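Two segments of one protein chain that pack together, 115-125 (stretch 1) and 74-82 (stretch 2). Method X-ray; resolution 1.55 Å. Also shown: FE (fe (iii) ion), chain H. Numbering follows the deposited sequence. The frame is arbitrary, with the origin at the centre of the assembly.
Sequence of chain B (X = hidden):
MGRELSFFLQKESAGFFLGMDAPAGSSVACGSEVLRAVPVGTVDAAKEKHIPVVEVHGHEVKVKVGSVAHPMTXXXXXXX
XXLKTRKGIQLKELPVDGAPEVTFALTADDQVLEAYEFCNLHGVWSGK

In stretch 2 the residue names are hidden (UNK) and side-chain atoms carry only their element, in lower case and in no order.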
ATOM      1  N   ALA B 115     -11.875  -1.500  -4.698  1.00 16.77           N
ATOM      2  CA  ALA B 115     -11.743  -1.053  -3.325  1.00 16.29           C
ATOM      3  C   ALA B 115     -11.979  -2.219  -2.397  1.00 16.30           C
ATOM      4  O   ALA B 115     -12.775  -3.090  -2.724  1.00 15.92           O
ATOM      5  CB  ALA B 115     -12.716   0.067  -3.022  1.00 17.72           C
ATOM      6  N   TYR B 116     -11.320  -2.190  -1.234  1.00 16.55           N
ATOM      7  CA  TYR B 116     -11.355  -3.229  -0.198  1.00 16.50           C
ATOM      8  C   TYR B 116     -11.478  -2.527   1.139  1.00 16.26           C
ATOM      9  O   TYR B 116     -10.868  -1.520   1.318  1.00 17.17           O
ATOM     10  CB  TYR B 116     -10.095  -4.109  -0.198  1.00 16.66           C
ATOM     11  CG  TYR B 116      -9.695  -4.631  -1.562  1.00 18.77           C
ATOM     12  CD1 TYR B 116      -9.040  -3.805  -2.457  1.00 20.99           C
ATOM     13  CD2 TYR B 116     -10.013  -5.933  -1.966  1.00 21.73           C
ATOM     14  CE1 TYR B 116      -8.664  -4.251  -3.719  1.00 22.87           C
ATOM     15  CE2 TYR B 116      -9.625  -6.393  -3.224  1.00 23.24           C
ATOM     16  CZ  TYR B 116      -8.968  -5.523  -4.097  1.00 24.76           C
ATOM     17  OH  TYR B 116      -8.597  -5.892  -5.384  1.00 29.37           O
ATOM     18  N   GLU B 117     -12.323  -3.036   2.041  1.00 15.93           N
ATOM     19  CA  GLU B 117     -12.479  -2.462   3.403  1.00 15.19           C
ATOM     20  C   GLU B 117     -12.397  -3.573   4.414  1.00 16.05           C
ATOM     21  O   GLU B 117     -12.852  -4.682   4.145  1.00 15.84           O
ATOM     22  CB  GLU B 117     -13.780  -1.670   3.564  1.00 15.36           C
ATOM     23  CG  GLU B 117     -15.047  -2.501   3.530  1.00 14.65           C
ATOM     24  CD  GLU B 117     -15.472  -3.111   4.873  1.00 16.41           C
ATOM     25  OE1 GLU B 117     -16.508  -3.813   4.914  1.00 18.18           O
ATOM     26  OE2 GLU B 117     -14.789  -2.954   5.880  1.00 17.61           O
ATOM     27  N   PHE B 118     -11.796  -3.300   5.563  1.00 16.59           N
ATOM     28  CA  PHE B 118     -11.737  -4.245   6.671  1.00 17.36           C
ATOM     29  C   PHE B 118     -12.581  -3.793   7.864  1.00 17.50           C
ATOM     30  O   PHE B 118     -12.337  -2.724   8.428  1.00 16.24           O
ATOM     31  CB  PHE B 118     -10.272  -4.412   7.147  1.00 18.35           C
ATOM     32  CG  PHE B 118     -10.125  -5.365   8.334  1.00 20.99           C
ATOM     33  CD1 PHE B 118     -10.407  -6.709   8.197  1.00 24.06           C
ATOM     34  CD2 PHE B 118      -9.705  -4.904   9.573  1.00 23.10           C
ATOM     35  CE1 PHE B 118     -10.296  -7.564   9.276  1.00 24.38           C
ATOM     36  CE2 PHE B 118      -9.584  -5.779  10.659  1.00 23.38           C
ATOM     37  CZ  PHE B 118      -9.876  -7.085  10.508  1.00 24.38           C
ATOM     38  N   CYS B 119     -13.539  -4.637   8.247  1.00 17.65           N
ATOM     39  CA  CYS B 119     -14.289  -4.446   9.486  1.00 19.10           C
ATOM     40  C   CYS B 119     -13.665  -5.316  10.592  1.00 19.17           C
ATOM     41  O   CYS B 119     -13.311  -6.465  10.381  1.00 19.05           O
ATOM     42  CB  CYS B 119     -15.749  -4.792   9.269  1.00 19.45           C
ATOM     43  SG  CYS B 119     -16.662  -5.067  10.819  1.00 22.12           S
ATOM     44  N   ASN B 120     -13.516  -4.765  11.780  1.00 19.40           N
ATOM     45  CA  ASN B 120     -12.783  -5.458  12.831  1.00 19.58           C
ATOM     46  C   ASN B 120     -13.521  -6.712  13.279  1.00 19.64           C
ATOM     47  O   ASN B 120     -12.902  -7.676  13.737  1.00 20.06           O
ATOM     48  CB  ASN B 120     -12.517  -4.516  14.009  1.00 19.81           C
ATOM     49  CG  ASN B 120     -13.678  -4.432  14.956  1.00 20.19           C
ATOM     50  OD1 ASN B 120     -14.760  -3.931  14.608  1.00 18.27           O
ATOM     51  ND2 ASN B 120     -13.455  -4.891  16.178  1.00 22.89           N
ATOM     52  N   LEU B 121     -14.832  -6.710  13.088  1.00 20.10           N
ATOM     53  CA  LEU B 121     -15.654  -7.871  13.429  1.00 20.57           C
ATOM     54  C   LEU B 121     -16.026  -8.760  12.233  1.00 20.15           C
ATOM     55  O   LEU B 121     -16.219  -9.950  12.420  1.00 20.74           O
ATOM     56  CB  LEU B 121     -16.938  -7.423  14.150  1.00 20.77           C
ATOM     57  CG  LEU B 121     -16.764  -6.691  15.490  1.00 21.24           C
ATOM     58  CD1 LEU B 121     -18.084  -6.587  16.191  1.00 21.90           C
ATOM     59  CD2 LEU B 121     -15.719  -7.375  16.418  1.00 21.08           C
ATOM     60  N   HIS B 122     -16.156  -8.205  11.033  1.00 19.78           N
ATOM     61  CA  HIS B 122     -16.670  -8.955   9.870  1.00 19.47           C
ATOM     62  C   HIS B 122     -15.620  -9.219   8.756  1.00 19.52           C
ATOM     63  O   HIS B 122     -15.923  -9.856   7.732  1.00 19.90           O
ATOM     64  CB  HIS B 122     -17.893  -8.248   9.256  1.00 19.27           C
ATOM     65  CG  HIS B 122     -19.084  -8.180  10.161  1.00 19.97           C
ATOM     66  ND1 HIS B 122     -19.360  -7.090  10.962  1.00 21.37           N
ATOM     67  CD2 HIS B 122     -20.081  -9.071  10.385  1.00 19.11           C
ATOM     68  CE1 HIS B 122     -20.472  -7.315  11.641  1.00 19.91           C
ATOM     69  NE2 HIS B 122     -20.929  -8.506  11.310  1.00 19.35           N
ATOM     70  N   GLY B 123     -14.391  -8.751   8.936  1.00 19.27           N
ATOM     71  CA  GLY B 123     -13.343  -9.033   7.961  1.00 18.56           C
ATOM     72  C   GLY B 123     -13.329  -8.175   6.685  1.00 18.84           C
ATOM     73  O   GLY B 123     -13.896  -7.078   6.648  1.00 17.36           O
ATOM     74  N   VAL B 124     -12.681  -8.673   5.631  1.00 17.81           N
ATOM     75  CA  VAL B 124     -12.513  -7.863   4.429  1.00 17.95           C
ATOM     76  C   VAL B 124     -13.634  -8.076   3.419  1.00 16.85           C
ATOM     77  O   VAL B 124     -14.101  -9.210   3.235  1.00 15.91           O
ATOM     78  CB  VAL B 124     -11.171  -8.145   3.715  1.00 18.83           C
ATOM     79  CG1 VAL B 124     -10.998  -7.205   2.511  1.00 19.58           C
ATOM     80  CG2 VAL B 124     -10.007  -8.059   4.701  1.00 20.11           C
ATOM     81  N   TRP B 125     -14.001  -6.983   2.749  1.00 17.17           N
ATOM     82  CA  TRP B 125     -14.998  -6.914   1.679  1.00 18.20           C
ATOM     83  C   TRP B 125     -14.532  -6.057   0.485  1.00 18.72           C
ATOM     84  O   TRP B 125     -13.929  -4.975   0.650  1.00 18.06           O
ATOM     85  CB  TRP B 125     -16.329  -6.337   2.213  1.00 18.49           C
ATOM     86  CG  TRP B 125     -16.899  -7.148   3.337  1.00 18.38           C
ATOM     87  CD1 TRP B 125     -16.468  -7.179   4.638  1.00 20.17           C
ATOM     88  CD2 TRP B 125     -17.953  -8.097   3.245  1.00 17.62           C
ATOM     89  NE1 TRP B 125     -17.209  -8.078   5.365  1.00 20.44           N
ATOM     90  CE2 TRP B 125     -18.131  -8.663   4.533  1.00 18.70           C
ATOM     91  CE3 TRP B 125     -18.779  -8.511   2.210  1.00 16.83           C
ATOM     92  CZ2 TRP B 125     -19.118  -9.611   4.804  1.00 18.71           C
ATOM     93  CZ3 TRP B 125     -19.749  -9.464   2.466  1.00 17.62           C
ATOM     94  CH2 TRP B 125     -19.912 -10.010   3.757  1.00 18.29           C
ATOM     95  N   UNK B  74     -16.071   2.047  18.959  1.00 24.68           N
ATOM     96  CA  UNK B  74     -14.849   1.355  19.408  1.00 25.25           C
ATOM     97  C   UNK B  74     -14.933  -0.180  19.334  1.00 25.22           C
ATOM     98  O   UNK B  74     -13.912  -0.833  19.165  1.00 26.36           O
ATOM     99  c   UNK B  74     -16.674   2.860  20.036  1.00 25.41           C
ATOM    100  c   UNK B  74     -15.498   3.089  20.950  1.00 25.36           C
ATOM    101  c   UNK B  74     -14.688   1.824  20.862  1.00 25.24           C
ATOM    102  N   UNK B  75     -16.131  -0.745  19.442  1.00 25.44           N
ATOM    103  CA  UNK B  75     -16.295  -2.213  19.480  1.00 24.93           C
ATOM    104  C   UNK B  75     -16.522  -2.809  18.079  1.00 23.60           C
ATOM    105  O   UNK B  75     -16.244  -3.992  17.832  1.00 23.20           O
ATOM    106  o   UNK B  75     -19.144  -0.304  21.515  1.00 31.45           O
ATOM    107  c   UNK B  75     -17.412  -1.958  21.804  1.00 27.41           C
ATOM    108  o   UNK B  75     -17.209   0.392  22.235  1.00 31.59           O
ATOM    109  c   UNK B  75     -17.961  -0.526  21.849  1.00 29.53           C
ATOM    110  c   UNK B  75     -17.452  -2.601  20.413  1.00 25.80           C
ATOM    111  N   UNK B  76     -17.031  -1.968  17.185  1.00 22.22           N
ATOM    112  CA  UNK B  76     -17.396  -2.329  15.829  1.00 21.68           C
ATOM    113  C   UNK B  76     -17.167  -1.164  14.868  1.00 21.50           C
ATOM    114  O   UNK B  76     -17.884  -0.157  14.896  1.00 20.99           O
ATOM    115  c   UNK B  76     -20.634  -4.237  13.038  1.00 19.42           C
ATOM    116  n   UNK B  76     -19.402  -4.524  12.646  1.00 19.27           N
ATOM    117  c   UNK B  76     -18.515  -4.040  13.576  1.00 19.95           C
ATOM    118  c   UNK B  76     -18.844  -2.754  15.803  1.00 21.42           C
ATOM    119  c   UNK B  76     -19.249  -3.440  14.549  1.00 20.07           C
ATOM    120  n   UNK B  76     -20.567  -3.574  14.178  1.00 19.04           N
ATOM    121  N   UNK B  77     -16.151  -1.299  14.019  1.00 21.06           N
ATOM    122  CA  UNK B  77     -15.704  -0.187  13.170  1.00 20.32           C
ATOM    123  C   UNK B  77     -15.059  -0.672  11.868  1.00 19.18           C
ATOM    124  O   UNK B  77     -14.588  -1.818  11.782  1.00 18.64           O
ATOM    125  o   UNK B  77     -10.169  -2.264  15.803  1.00 25.71           O
ATOM    126  c   UNK B  77     -11.294  -1.568  15.396  1.00 24.45           C
ATOM    127  c   UNK B  77     -12.429  -1.466  16.184  1.00 22.18           C
ATOM    128  c   UNK B  77     -11.265  -0.953  14.163  1.00 25.07           C
ATOM    129  c   UNK B  77     -13.532  -0.724  15.719  1.00 21.17           C
ATOM    130  c   UNK B  77     -14.698   0.670  13.949  1.00 21.20           C
ATOM    131  c   UNK B  77     -12.367  -0.221  13.709  1.00 23.42           C
ATOM    132  c   UNK B  77     -13.511  -0.097  14.475  1.00 21.37           C
ATOM    133  N   UNK B  78     -15.025   0.212  10.872  1.00 18.18           N
ATOM    134  CA  UNK B  78     -14.184  -0.000   9.668  1.00 17.06           C
ATOM    135  C   UNK B  78     -12.788   0.531   9.954  1.00 16.42           C
ATOM    136  O   UNK B  78     -12.584   1.721  10.218  1.00 17.54           O
ATOM    137  c   UNK B  78     -13.904   0.397   7.223  1.00 16.37           C
ATOM    138  c   UNK B  78     -14.766   0.709   8.431  1.00 16.60           C
ATOM    139  c   UNK B  78     -16.231   0.307   8.190  1.00 17.23           C
ATOM    140  c   UNK B  78     -16.471  -1.204   8.241  1.00 18.86           C
ATOM    141  N   UNK B  79     -11.810  -0.346   9.846  1.00 15.78           N
ATOM    142  CA  UNK B  79     -10.431  -0.042  10.224  1.00 14.86           C
ATOM    143  C   UNK B  79      -9.700   0.714   9.144  1.00 13.91           C
ATOM    144  O   UNK B  79      -8.989   1.677   9.424  1.00 14.08           O
ATOM    145  c   UNK B  79      -9.716  -1.292  10.503  1.00 15.18           C
ATOM    146  N   UNK B  80      -9.885   0.288   7.909  1.00 13.97           N
ATOM    147  CA  UNK B  80      -9.131   0.843   6.788  1.00 14.06           C
ATOM    148  C   UNK B  80      -9.835   0.512   5.477  1.00 14.26           C
ATOM    149  O   UNK B  80     -10.696  -0.389   5.417  1.00 13.86           O
ATOM    150  c   UNK B  80      -7.947  -2.066   4.507  1.00 12.72           C
ATOM    151  c   UNK B  80      -7.528  -2.112   5.850  1.00 14.45           C
ATOM    152  c   UNK B  80      -7.625  -4.460   4.354  1.00 12.33           C
ATOM    153  c   UNK B  80      -7.395  -1.133   6.897  1.00 15.75           C
ATOM    154  c   UNK B  80      -7.185  -3.382   6.412  1.00 16.12           C
ATOM    155  c   UNK B  80      -7.644   0.381   6.810  1.00 14.18           C
ATOM    156  c   UNK B  80      -7.245  -4.556   5.681  1.00 14.58           C
ATOM    157  n   UNK B  80      -6.842  -3.163   7.718  1.00 16.96           N
ATOM    158  c   UNK B  80      -6.962  -1.816   7.994  1.00 17.20           C
ATOM    159  c   UNK B  80      -8.002  -3.242   3.778  1.00 13.94           C
ATOM    160  N   UNK B  81      -9.457   1.236   4.437  1.00 13.79           N
ATOM    161  CA  UNK B  81      -9.889   1.010   3.075  1.00 13.92           C
ATOM    162  C   UNK B  81      -8.618   0.994   2.229  1.00 13.44           C
ATOM    163  O   UNK B  81      -7.724   1.845   2.422  1.00 14.14           O
ATOM    164  c   UNK B  81     -10.845   2.137   2.561  1.00 14.16           C
ATOM    165  c   UNK B  81     -11.107   2.004   1.074  1.00 14.86           C
ATOM    166  c   UNK B  81     -12.138   2.130   3.390  1.00 15.17           C
ATOM    167  N   UNK B  82      -8.544   0.032   1.336  1.00 13.15           N
ATOM    168  CA  UNK B  82      -7.439  -0.122   0.380  1.00 13.42           C
ATOM    169  C   UNK B  82      -8.014   0.063  -1.033  1.00 14.60           C
ATOM    170  O   UNK B  82      -9.085  -0.449  -1.338  1.00 15.36           O
ATOM    171  c   UNK B  82      -6.808  -1.497   0.554  1.00 13.40           C
ATOM    172  s   UNK B  82      -5.565  -1.938  -0.657  1.00 16.24           S
TER
HETATM  173 FE    FE H 130     -18.799  -5.049  10.686  1.00 37.48          FE

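Position 74 carries three side-chain carbons that close a ring onto its own backbone nitrogen and touch nothing on stretch 1, which identifies Pro-74; its CA-to-CB bond points away from stretch 1. At position 75 three carbons run in a chain, the third bearing two oxygens. Its CA-to-CB bond also points away from stretch 1, and no side-chain atom comes closer than 5.8 Å to it. A carboxylate on the third carbon is Glu-75, which meets stretch 1 through its backbone: its O accepts a weak hydrogen bond from Asn-120 ND2 (3.4 Å).

Position 76 has one carbon followed by a five-membered ring of three carbons and two nitrogens, an imidazole. Leu-121 CD1 covers one face of this ring, 4.0 Å from its centroid, and one ring nitrogen lies 2.1 Å from FE, so the residue is a metal ligand, His-76, bound through NE2. The same iron holds Cys-119 SG and His-122 ND1, each at 2.1 Å, and shared coordination explains why His-76 NE2 and His-122 ND1 sit 3.1 Å apart without a hydrogen bond.

At position 77 a single carbon leads to a six-carbon ring bearing one oxygen, a phenol. Asn-120 CB lies over the ring face, 3.8 Å from the centroid. This is Tyr-77, and its backbone is gripped twice by the same asparagine: Tyr-77 N donates to Asn-120 OD1 (3.0 Å) and Asn-120 N donates to Tyr-77 O (3.1 Å).

Position 78 shows four carbons, forked at the first, with one arm two carbons long. The end of the longer arm lies 3.8 Å from Cys-119 CB. That beta-branched pattern is Ile-78, and the end atom, CD1, also approaches Glu-117 OE2 to 3.4 Å.

A lone carbon at position 79 touches the edge of the Phe-118 ring, 3.7 Å from CD2 of that residue. It is the CB of Ala-79, whose N donates to Phe-118 O (2.8 Å).

Position 80 has one carbon and then fused five- and six-membered rings holding eight carbons and one nitrogen, an indole. Phe-118 CB rests over the six-membered ring, 3.5 Å from its centroid. The residue is Trp-80, and Phe-118 N donates to Trp-80 O (3.1 Å).

At position 81 one carbon carries two more, one of them 4.1 Å from Glu-117 CB; this short fork is Val-81, and the near carbon is CG2. Position 82 ends in one carbon and one sulfur, its CB 4.3 Å from Tyr-116 CB, and is Cys-82.

The contact joins an antiparallel strand pairing to a metal site. Tyr-116 and Cys-82 form a reciprocal pair, Cys-82 N to Tyr-116 O and Tyr-116 N to Cys-82 O, both 2.8 Å. Glu-117, Val-81, Cys-119 and Ile-78 share one sheet face; Tyr-116 and Cys-82 lie on the other, where Trp-80 also packs against Phe-118. Asn-120 fastens the backbone of Glu-75 and Tyr-77, and the iron ties His-76 to Cys-119 and His-122, with two further ligand atoms coming from elsewhere in the structure.

Stretch 2, residues 74-82: PEHYIAWVC
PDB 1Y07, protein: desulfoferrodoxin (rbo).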